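Local coordinates for protein kinase A regulatory subunit (Trypanosoma cruzi, PDB 6HYI) that probably serves as the regulatory subunit of a protein kinase A, and binds inosine in its two cyclic nucleotide-binding domains, at residues A[69-74]-A[121-126]. Residues are numbered along the deposited sequence; the frame is centred on the assembly and turned at random.
Sequences DDCIME and VATVKV. With NOS (inosine), chain B.
Asp69 to Glu74 run antiparallel to Thr123 to Val126, with Cys71 and Lys125 as a non-hydrogen-bonded pair whose CA atoms lie 4.4 Å apart, and four backbone hydrogen bonds tie the segments together: Asp69 N to Val126 O, Val126 N to Asp70 O, Ile72 N to Val124 O, and Val124 N to Met73 O. The chain turns a corner at Ile72, whose bond to Val124 O is bent to 136° at the hydrogen, against 164° or more in the others. Strand 71-73 forms one edge of its sheet, next to strand 123-126, whose other side pairs with strand 91-95 in the beta-roll of a cyclic nucleotide-binding domain.

On the face of Cys71 and Lys125, the lysine runs extended until a bend at chi4 (71°) brings NZ within 2.8 Å of Asp69 O. The carboxylate of Asp69 stays beyond salt-bridge range; a water donates to both its OD1 and Val126 O. Cys71 SG rests 3.7 Å from Thr123 CG2, while Thr123 OG1 is hydrogen-bonded to Ala75 N.

On the face of Met73 and Val124, Val124 CG2 packs 3.5 Å from Met73 CG; its CG1 meets Ile72 CD1. The side chains of Ile72 and Val126 cross at about a right angle, and both touch Phe66. Met73 SD and Val124 CG2 put apolar atoms against the ribose, the N-H of loop residue Ala122 grips O5', and Glu111, Glu113, Gly110 and Lys95 add further hydrogen bonds; at the far end Asp69, Lys125 and the water make a polar network.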
loop_
_atom_site.group_PDB
_atom_site.type_symbol
_atom_site.label_atom_id
_atom_site.label_comp_id
_atom_site.label_asym_id
_atom_site.label_seq_id
_atom_site.Cartn_x
_atom_site.Cartn_y
_atom_site.Cartn_z
ATOM N N ASP A 69 -5.865 11.777 24.177
ATOM C CA ASP A 69 -5.348 11.012 25.301
ATOM C C ASP A 69 -6.131 9.729 25.570
ATOM O O ASP A 69 -5.711 8.944 26.427
ATOM C CB ASP A 69 -5.207 11.825 26.607
ATOM C CG ASP A 69 -3.910 12.624 26.666
ATOM O OD1 ASP A 69 -3.032 12.432 25.794
ATOM O OD2 ASP A 69 -3.761 13.439 27.605
ATOM N N ASP A 70 -7.239 9.472 24.872
ATOM C CA ASP A 70 -7.909 8.186 25.008
ATOM C C ASP A 70 -7.006 7.085 24.472
ATOM O O ASP A 70 -6.315 7.260 23.462
ATOM C CB ASP A 70 -9.196 8.146 24.182
ATOM C CG ASP A 70 -10.345 8.914 24.812
ATOM O OD1 ASP A 70 -10.207 9.383 25.965
ATOM O OD2 ASP A 70 -11.400 9.032 24.147
ATOM N N CYS A 71 -7.024 5.936 25.135
ATOM C CA CYS A 71 -6.357 4.743 24.627
ATOM C C CYS A 71 -7.375 3.893 23.880
ATOM O O CYS A 71 -8.321 3.377 24.481
ATOM C CB CYS A 71 -5.718 3.955 25.763
ATOM S SG CYS A 71 -4.319 4.824 26.451
ATOM N N ILE A 72 -7.183 3.752 22.566
ATOM C CA ILE A 72 -8.045 2.869 21.788
ATOM C C ILE A 72 -7.852 1.432 22.235
ATOM O O ILE A 72 -8.806 0.653 22.331
ATOM C CB ILE A 72 -7.772 3.034 20.287
ATOM C CG1 ILE A 72 -8.149 4.447 19.840
ATOM C CG2 ILE A 72 -8.553 1.996 19.504
ATOM C CD1 ILE A 72 -7.779 4.743 18.414
ATOM N N MET A 73 -6.609 1.065 22.516
ATOM C CA MET A 73 -6.288 -0.215 23.120
ATOM C C MET A 73 -5.011 -0.020 23.916
ATOM O O MET A 73 -4.248 0.920 23.682
ATOM C CB MET A 73 -6.142 -1.315 22.060
ATOM C CG MET A 73 -5.139 -0.978 20.962
ATOM S SD MET A 73 -5.223 -2.103 19.549
ATOM C CE MET A 73 -6.706 -1.509 18.749
ATOM N N GLU A 74 -4.796 -0.899 24.884
ATOM C CA GLU A 74 -3.666 -0.767 25.787
ATOM C C GLU A 74 -2.878 -2.061 25.797
ATOM O O GLU A 74 -3.459 -3.150 25.777
ATOM C CB GLU A 74 -4.128 -0.437 27.208
ATOM C CG GLU A 74 -4.829 0.910 27.293
ATOM C CD GLU A 74 -5.339 1.220 28.683
ATOM O OE1 GLU A 74 -4.794 0.659 29.654
ATOM O OE2 GLU A 74 -6.287 2.025 28.799
ATOM N N VAL A 121 -0.198 -5.582 21.674
ATOM C CA VAL A 121 1.246 -5.453 21.792
ATOM C C VAL A 121 1.661 -4.060 22.230
ATOM O O VAL A 121 2.593 -3.907 23.024
ATOM C CB VAL A 121 1.903 -5.843 20.458
ATOM C CG1 VAL A 121 3.353 -5.387 20.438
ATOM C CG2 VAL A 121 1.779 -7.340 20.233
ATOM N N ALA A 122 0.997 -3.029 21.717
ATOM C CA ALA A 122 1.360 -1.651 21.994
ATOM C C ALA A 122 0.109 -0.863 22.346
ATOM O O ALA A 122 -0.990 -1.172 21.882
ATOM C CB ALA A 122 2.014 -0.996 20.776
ATOM N N THR A 123 0.286 0.151 23.184
ATOM C CA THR A 123 -0.795 1.077 23.478
ATOM C C THR A 123 -1.001 2.030 22.308
ATOM O O THR A 123 -0.044 2.491 21.685
ATOM C CB THR A 123 -0.465 1.846 24.757
ATOM O OG1 THR A 123 -0.453 0.923 25.847
ATOM C CG2 THR A 123 -1.499 2.932 25.043
ATOM N N VAL A 124 -2.260 2.292 21.988
ATOM C CA VAL A 124 -2.637 3.195 20.906
ATOM C C VAL A 124 -3.340 4.366 21.567
ATOM O O VAL A 124 -4.440 4.200 22.104
ATOM C CB VAL A 124 -3.567 2.501 19.904
ATOM C CG1 VAL A 124 -3.958 3.439 18.779
ATOM C CG2 VAL A 124 -2.920 1.236 19.338
ATOM N N LYS A 125 -2.727 5.549 21.526
ATOM C CA LYS A 125 -3.200 6.700 22.296
ATOM C C LYS A 125 -3.475 7.867 21.359
ATOM O O LYS A 125 -2.578 8.322 20.643
ATOM C CB LYS A 125 -2.158 7.083 23.345
ATOM C CG LYS A 125 -2.645 8.057 24.395
ATOM C CD LYS A 125 -1.578 8.241 25.461
ATOM C CE LYS A 125 -2.030 9.207 26.539
ATOM N NZ LYS A 125 -3.088 8.611 27.404
ATOM N N VAL A 126 -4.712 8.374 21.385
ATOM C CA VAL A 126 -5.096 9.452 20.477
ATOM C C VAL A 126 -4.288 10.704 20.790
ATOM O O VAL A 126 -4.202 11.130 21.949
ATOM C CB VAL A 126 -6.604 9.707 20.602
ATOM C CG1 VAL A 126 -7.024 10.902 19.759
ATOM C CG2 VAL A 126 -7.373 8.463 20.189
HETATM N N9 NOS B . 1.661 -1.417 16.221
HETATM C C4 NOS B . 2.509 -0.900 15.487
HETATM N N3 NOS B . 2.521 0.018 14.545
HETATM C C2 NOS B . 3.685 0.385 13.956
HETATM N N1 NOS B . 4.858 -0.197 14.322
HETATM C C6 NOS B . 4.875 -1.122 15.257
HETATM O O6 NOS B . 5.919 -1.619 15.572
HETATM C C5 NOS B . 3.707 -1.486 15.865
HETATM N N7 NOS B . 3.354 -2.415 16.890
HETATM C C8 NOS B . 2.005 -2.297 17.024
HETATM C "C5'" NOS B . -1.570 -2.396 18.893
HETATM O "O5'" NOS B . -0.477 -3.258 19.176
HETATM C "C4'" NOS B . -1.500 -1.863 17.483
HETATM O "O4'" NOS B . -0.392 -0.925 17.349
HETATM C "C1'" NOS B . 0.239 -1.140 16.139
HETATM C "C2'" NOS B . -0.606 -2.054 15.303
HETATM O "O2'" NOS B . -1.599 -1.298 14.615
HETATM C "C3'" NOS B . -1.233 -2.899 16.395
HETATM O "O3'" NOS B . -2.393 -3.605 16.001
HETATM O O HOH W 1 -1.993 11.729 23.498
#